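Local coordinates for protein UDP-glucose 4-epimerase (Campylobacter jejuni subsp. jejuni serotype O:2, PDB 7K3P) that catalyses the NAD-dependent epimerisation of UDP-glucose at C4 of the sugar, and probably also that of UDP-GlcNAc, at residues Y111-N114 with T115-T119; S315-R318 with N319-W323. The protein carries 2 engineered substitutions. All coordinates share one frame; numbering follows the deposited sequence.

In the fold
Interaction 1 and interaction 2 are separate local contacts, their centres 29 Å apart and their nearest atoms about 19 Å apart. Interaction 1 (Y111-N114 with T115-T119) lies in the first half of helix 107-127, against the parallel Rossmann-type sheet that carries the NAD; N113 and N117 belong to the cofactor pocket, and another face of the helix meets the second subunit. Interaction 2 (S315-R318 with N319-W323) comes much later in the chain, where the short helix 315-320 ends beside strand 268-271, one of the two outermost strands of that same sheet within this chain. The side chain of W323 is about 13 Å from the NAD, so only interaction 1 handles the cofactor directly.

Interaction 1. Residues Y111-N114 with T115-T119; sequences YMNN and TVNTT. With NAD (nicotinamide-adenine-dinucleotide), chain C.
The carbonyl oxygen N114 O takes two bonds from T118, one from its backbone N at 2.9 Å and one from its hydroxyl OG1 at 2.8 Å, the latter coming from above the carbonyl plane. T118 sets OG1 anti to its own carbonyl carbon (chi1 -64°), which folds the hydroxyl back against the preceding turn; H93 NE2 and a water that also bonds to N113 O are its other partners. Just upstream the helix widens: V116 N bonds Y111 O and N117 N bonds M112 O, both five residues back, a pi-type turn in helix 107-127. N113 and N117 stand one turn apart on the cofactor side. The N113 amide meets the adenine with both ends: OD1 accepts from N6A of the NAD at 2.7 Å, and ND2 donates to N7A at 3.1 Å, both nearly straight. ND2 also bonds S97 OG. N117 presents its amide at 80° to that of N113, and a water joins the two, donating to N113 OD1 at 2.6 Å and accepting from N117 ND2 at 2.9 Å. On the flank facing the second subunit, M112 bends so that SD lies 4.0 Å from V116 CG2, and V116 packs against V116 of that subunit. T115 OG1 sits at the edge of the Y111 ring, near its plane, while bonding S165 O; the Y111 hydroxyl is hydrogen-bonded to D175 OD2 of the second subunit. The paired donor and acceptor of N113 match the exocyclic amine and ring nitrogen on the Hoogsteen edge of the base, a pairing consistent with recognition of adenine, and its bonds to S97 and the water limit how it can turn.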
loop_
_atom_site.group_PDB
_atom_site.type_symbol
_atom_site.label_atom_id
_atom_site.label_comp_id
_atom_site.label_asym_id
_atom_site.label_seq_id
_atom_site.Cartn_x
_atom_site.Cartn_y
_atom_site.Cartn_z
ATOM N N TYR A 111 -7.091 1.264 -5.680
ATOM C CA TYR A 111 -6.399 1.794 -4.520
ATOM C C TYR A 111 -7.295 2.635 -3.600
ATOM O O TYR A 111 -7.088 2.639 -2.385
ATOM C CB TYR A 111 -5.154 2.579 -4.936
ATOM C CG TYR A 111 -4.066 1.687 -5.496
ATOM C CD1 TYR A 111 -3.450 0.719 -4.693
ATOM C CD2 TYR A 111 -3.656 1.804 -6.821
ATOM C CE1 TYR A 111 -2.447 -0.110 -5.199
ATOM C CE2 TYR A 111 -2.645 0.973 -7.349
ATOM C CZ TYR A 111 -2.055 0.024 -6.535
ATOM O OH TYR A 111 -1.066 -0.781 -7.037
ATOM N N MET A 112 -8.264 3.354 -4.172
ATOM C CA MET A 112 -9.204 4.143 -3.371
ATOM C C MET A 112 -10.222 3.249 -2.664
ATOM O O MET A 112 -10.391 3.342 -1.458
ATOM C CB MET A 112 -9.939 5.189 -4.225
ATOM C CG MET A 112 -9.040 6.326 -4.706
ATOM S SD MET A 112 -8.319 7.328 -3.383
ATOM C CE MET A 112 -9.755 8.247 -2.828
ATOM N N ASN A 113 -10.900 2.388 -3.412
ATOM C CA ASN A 113 -12.011 1.649 -2.831
ATOM C C ASN A 113 -11.540 0.478 -1.967
ATOM O O ASN A 113 -12.204 0.083 -1.005
ATOM C CB ASN A 113 -12.980 1.164 -3.906
ATOM C CG ASN A 113 -14.355 0.834 -3.332
ATOM O OD1 ASN A 113 -14.898 1.590 -2.516
ATOM N ND2 ASN A 113 -14.914 -0.303 -3.740
ATOM N N ASN A 114 -10.375 -0.057 -2.297
ATOM C CA ASN A 114 -9.814 -1.140 -1.503
ATOM C C ASN A 114 -8.840 -0.629 -0.438
ATOM O O ASN A 114 -9.197 -0.531 0.731
ATOM C CB ASN A 114 -9.181 -2.185 -2.428
ATOM C CG ASN A 114 -10.199 -2.820 -3.357
ATOM O OD1 ASN A 114 -11.404 -2.550 -3.260
ATOM N ND2 ASN A 114 -9.730 -3.681 -4.258
ATOM N N THR A 115 -7.632 -0.258 -0.842
ATOM C CA THR A 115 -6.585 0.117 0.112
ATOM C C THR A 115 -6.918 1.328 0.996
ATOM O O THR A 115 -6.700 1.308 2.215
ATOM C CB THR A 115 -5.279 0.405 -0.631
ATOM O OG1 THR A 115 -5.040 -0.647 -1.587
ATOM C CG2 THR A 115 -4.132 0.503 0.335
ATOM N N VAL A 116 -7.418 2.396 0.386
ATOM C CA VAL A 116 -7.711 3.609 1.147
ATOM C C VAL A 116 -8.870 3.402 2.124
ATOM O O VAL A 116 -8.749 3.720 3.302
ATOM C CB VAL A 116 -7.978 4.815 0.219
ATOM C CG1 VAL A 116 -8.644 5.955 0.984
ATOM C CG2 VAL A 116 -6.669 5.294 -0.403
ATOM N N ASN A 117 -9.990 2.886 1.635
ATOM C CA ASN A 117 -11.149 2.679 2.497
ATOM C C ASN A 117 -10.819 1.702 3.608
ATOM O O ASN A 117 -11.265 1.858 4.753
ATOM C CB ASN A 117 -12.356 2.173 1.694
ATOM C CG ASN A 117 -13.015 3.280 0.896
ATOM O OD1 ASN A 117 -12.706 4.436 1.110
ATOM N ND2 ASN A 117 -13.916 2.929 -0.025
ATOM N N THR A 118 -10.032 0.689 3.268
ATOM C CA THR A 118 -9.657 -0.314 4.264
ATOM C C THR A 118 -8.751 0.291 5.315
ATOM O O THR A 118 -8.855 -0.030 6.498
ATOM C CB THR A 118 -9.021 -1.566 3.607
ATOM O OG1 THR A 118 -10.002 -2.192 2.772
ATOM C CG2 THR A 118 -8.575 -2.566 4.680
ATOM N N THR A 119 -7.866 1.194 4.898
ATOM C CA THR A 119 -6.961 1.825 5.851
ATOM C C THR A 119 -7.735 2.657 6.883
ATOM O O THR A 119 -7.479 2.575 8.095
ATOM C CB THR A 119 -5.902 2.700 5.146
ATOM O OG1 THR A 119 -5.169 1.882 4.231
ATOM C CG2 THR A 119 -4.951 3.316 6.151
HETATM P PA NAD C . -19.220 -8.272 -4.247
HETATM O O1A NAD C . -19.087 -7.134 -5.229
HETATM O O2A NAD C . -20.457 -9.078 -4.526
HETATM O O5B NAD C . -19.343 -7.731 -2.770
HETATM C C5B NAD C . -18.809 -6.470 -2.484
HETATM C C4B NAD C . -19.768 -5.707 -1.659
HETATM O O4B NAD C . -19.166 -4.601 -1.050
HETATM C C3B NAD C . -20.958 -5.181 -2.522
HETATM O O3B NAD C . -22.319 -5.510 -2.049
HETATM C C2B NAD C . -20.626 -3.680 -2.696
HETATM O O2B NAD C . -21.731 -2.897 -2.860
HETATM C C1B NAD C . -19.912 -3.434 -1.406
HETATM N N9A NAD C . -19.051 -2.242 -1.456
HETATM C C8A NAD C . -18.073 -1.989 -2.351
HETATM N N7A NAD C . -17.512 -0.796 -2.105
HETATM C C5A NAD C . -18.107 -0.241 -1.041
HETATM C C6A NAD C . -17.954 0.969 -0.346
HETATM N N6A NAD C . -16.944 1.914 -0.759
HETATM N N1A NAD C . -18.728 1.233 0.725
HETATM C C2A NAD C . -19.675 0.375 1.144
HETATM N N3A NAD C . -19.871 -0.813 0.482
HETATM C C4A NAD C . -19.107 -1.144 -0.600
HETATM O O3 NAD C . -17.907 -9.162 -4.359
HETATM P PN NAD C . -17.759 -10.590 -3.704
HETATM O O1N NAD C . -18.890 -10.850 -2.726
HETATM O O2N NAD C . -17.776 -11.600 -4.810
HETATM O O5D NAD C . -16.368 -10.629 -2.953
HETATM C C5D NAD C . -16.278 -10.024 -1.684
HETATM C C4D NAD C . -14.844 -9.996 -1.181
HETATM O O4D NAD C . -14.223 -11.253 -1.337
HETATM C C3D NAD C . -13.977 -8.911 -1.810
HETATM O O3D NAD C . -13.150 -8.375 -0.857
HETATM C C2D NAD C . -13.116 -9.608 -2.776
HETATM O O2D NAD C . -11.919 -8.972 -3.030
HETATM C C1D NAD C . -12.984 -11.001 -2.105
HETATM N N1N NAD C . -12.651 -12.152 -3.064
HETATM C C2N NAD C . -13.653 -12.507 -3.947
HETATM C C3N NAD C . -13.426 -13.547 -4.844
HETATM C C7N NAD C . -14.510 -13.944 -5.813
HETATM O O7N NAD C . -15.582 -13.360 -5.853
HETATM N N7N NAD C . -14.264 -15.023 -6.709
HETATM C C4N NAD C . -12.214 -14.210 -4.832
HETATM C C5N NAD C . -11.224 -13.847 -3.948
HETATM C C6N NAD C . -11.433 -12.800 -3.041
HETATM O O HOH W 1 -12.139 -2.107 0.785
HETATM O O HOH W 2 -15.090 4.141 -2.380
#

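Interaction 2. Residues S315-R318 with N319-W323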
loop_
_atom_site.group_PDB
_atom_site.type_symbol
_atom_site.label_atom_id
_atom_site.label_comp_id
_atom_site.label_asym_id
_atom_site.label_seq_id
_atom_site.Cartn_x
_atom_site.Cartn_y
_atom_site.Cartn_z
ATOM N N SER A 315 -3.869 -26.899 4.016
ATOM C CA SER A 315 -3.559 -27.680 5.209
ATOM C C SER A 315 -3.584 -26.822 6.496
ATOM O O SER A 315 -4.091 -27.252 7.545
ATOM C CB SER A 315 -2.226 -28.415 5.033
ATOM O OG SER A 315 -1.143 -27.517 4.909
ATOM N N LYS A 316 -3.064 -25.598 6.416
ATOM C CA LYS A 316 -3.055 -24.704 7.585
ATOM C C LYS A 316 -4.459 -24.460 8.177
ATOM O O LYS A 316 -4.683 -24.668 9.377
ATOM C CB LYS A 316 -2.350 -23.388 7.247
ATOM C CG LYS A 316 -2.097 -22.500 8.447
ATOM C CD LYS A 316 -1.177 -21.338 8.074
ATOM C CE LYS A 316 -1.136 -20.308 9.185
ATOM N NZ LYS A 316 -0.510 -19.035 8.717
ATOM N N ILE A 317 -5.412 -24.047 7.345
ATOM C CA ILE A 317 -6.757 -23.782 7.843
ATOM C C ILE A 317 -7.442 -25.040 8.422
ATOM O O ILE A 317 -8.163 -24.948 9.418
ATOM C CB ILE A 317 -7.656 -23.098 6.787
ATOM C CG1 ILE A 317 -8.877 -22.458 7.462
ATOM C CG2 ILE A 317 -8.069 -24.075 5.679
ATOM C CD1 ILE A 317 -9.838 -21.696 6.519
ATOM N N ARG A 318 -7.220 -26.204 7.804
ATOM C CA ARG A 318 -7.768 -27.460 8.330
ATOM C C ARG A 318 -7.159 -27.743 9.702
ATOM O O ARG A 318 -7.859 -28.114 10.652
ATOM C CB ARG A 318 -7.474 -28.631 7.373
ATOM C CG ARG A 318 -8.386 -28.683 6.129
ATOM C CD ARG A 318 -8.293 -30.060 5.414
ATOM N NE ARG A 318 -6.896 -30.467 5.273
ATOM C CZ ARG A 318 -6.139 -30.219 4.212
ATOM N NH1 ARG A 318 -6.643 -29.560 3.166
ATOM N NH2 ARG A 318 -4.878 -30.625 4.197
ATOM N N ASN A 319 -5.845 -27.555 9.791
ATOM C CA ASN A 319 -5.108 -27.800 11.019
ATOM C C ASN A 319 -5.494 -26.897 12.211
ATOM O O ASN A 319 -5.626 -27.380 13.343
ATOM C CB ASN A 319 -3.610 -27.707 10.729
ATOM C CG ASN A 319 -2.755 -28.012 11.942
ATOM O OD1 ASN A 319 -1.739 -27.352 12.183
ATOM N ND2 ASN A 319 -3.161 -29.021 12.720
ATOM N N LEU A 320 -5.695 -25.602 11.957
ATOM C CA LEU A 320 -5.841 -24.619 13.037
ATOM C C LEU A 320 -7.279 -24.178 13.357
ATOM O O LEU A 320 -7.524 -23.512 14.371
ATOM C CB LEU A 320 -4.961 -23.399 12.753
ATOM C CG LEU A 320 -3.523 -23.430 13.273
ATOM C CD1 LEU A 320 -2.959 -24.823 13.195
ATOM C CD2 LEU A 320 -2.632 -22.441 12.504
ATOM N N THR A 321 -8.233 -24.551 12.515
ATOM C CA THR A 321 -9.608 -24.119 12.718
ATOM C C THR A 321 -10.611 -25.261 12.573
ATOM O O THR A 321 -10.256 -26.387 12.230
ATOM C CB THR A 321 -9.996 -23.002 11.721
ATOM O OG1 THR A 321 -10.485 -23.587 10.502
ATOM C CG2 THR A 321 -8.790 -22.117 11.427
ATOM N N SER A 322 -11.873 -24.942 12.813
ATOM C CA SER A 322 -12.937 -25.925 12.750
ATOM C C SER A 322 -13.604 -25.906 11.381
ATOM O O SER A 322 -14.664 -26.506 11.207
ATOM C CB SER A 322 -13.994 -25.583 13.797
ATOM O OG SER A 322 -14.611 -24.340 13.466
ATOM N N TRP A 323 -13.009 -25.205 10.414
ATOM C CA TRP A 323 -13.646 -25.090 9.101
ATOM C C TRP A 323 -13.743 -26.447 8.397
ATOM O O TRP A 323 -12.739 -27.135 8.226
ATOM C CB TRP A 323 -12.914 -24.091 8.200
ATOM C CG TRP A 323 -13.589 -23.941 6.875
ATOM C CD1 TRP A 323 -14.857 -23.477 6.650
ATOM C CD2 TRP A 323 -13.046 -24.251 5.591
ATOM N NE1 TRP A 323 -15.141 -23.503 5.310
ATOM C CE2 TRP A 323 -14.027 -23.969 4.625
ATOM C CE3 TRP A 323 -11.810 -24.769 5.149
ATOM C CZ2 TRP A 323 -13.836 -24.152 3.256
ATOM C CZ3 TRP A 323 -11.611 -24.965 3.792
ATOM C CH2 TRP A 323 -12.614 -24.652 2.860
#
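Helix 315-320 closes with ordinary i to i+4 bonds, N319 N to S315 O and L320 N to K316 O, and T321 is the first residue to leave helical angles. Its backbone N still reaches I317 O at 3.1 Å, and its OG1 reaches the same oxygen at 2.9 Å from the opposite face of the carbonyl plane. The hydroxyl is placed between the backbone N and carbonyl carbon of T321 (chi1 87°), where it also accepts from W323 N at 3.0 Å in a nearly straight bond (165°). That is an ST turn, and it ties the helix end to the chain leaving it. W323 then turns back toward the helix: I317 CG2 approaches the six-membered part of the indole obliquely, 3.8 Å from CE3, and I317 CD1 lies 3.9 Å from the same atom. I317 CG1 packs beside the T321 hydroxyl. On another flank K316 CG meets L320 CD2 at 4.1 Å, while the extended K316 chain carries NZ to N268 OD1 and V269 O. The indole NE1 bonds S253 OG, and its ring rests on A254 and A257 of helix 248-261, which also offers Y261 to L320 and T321. F270 of strand 268-271 touches K316, I317 and T321, so the helix end packs against both strand 268-271 and helix 248-261.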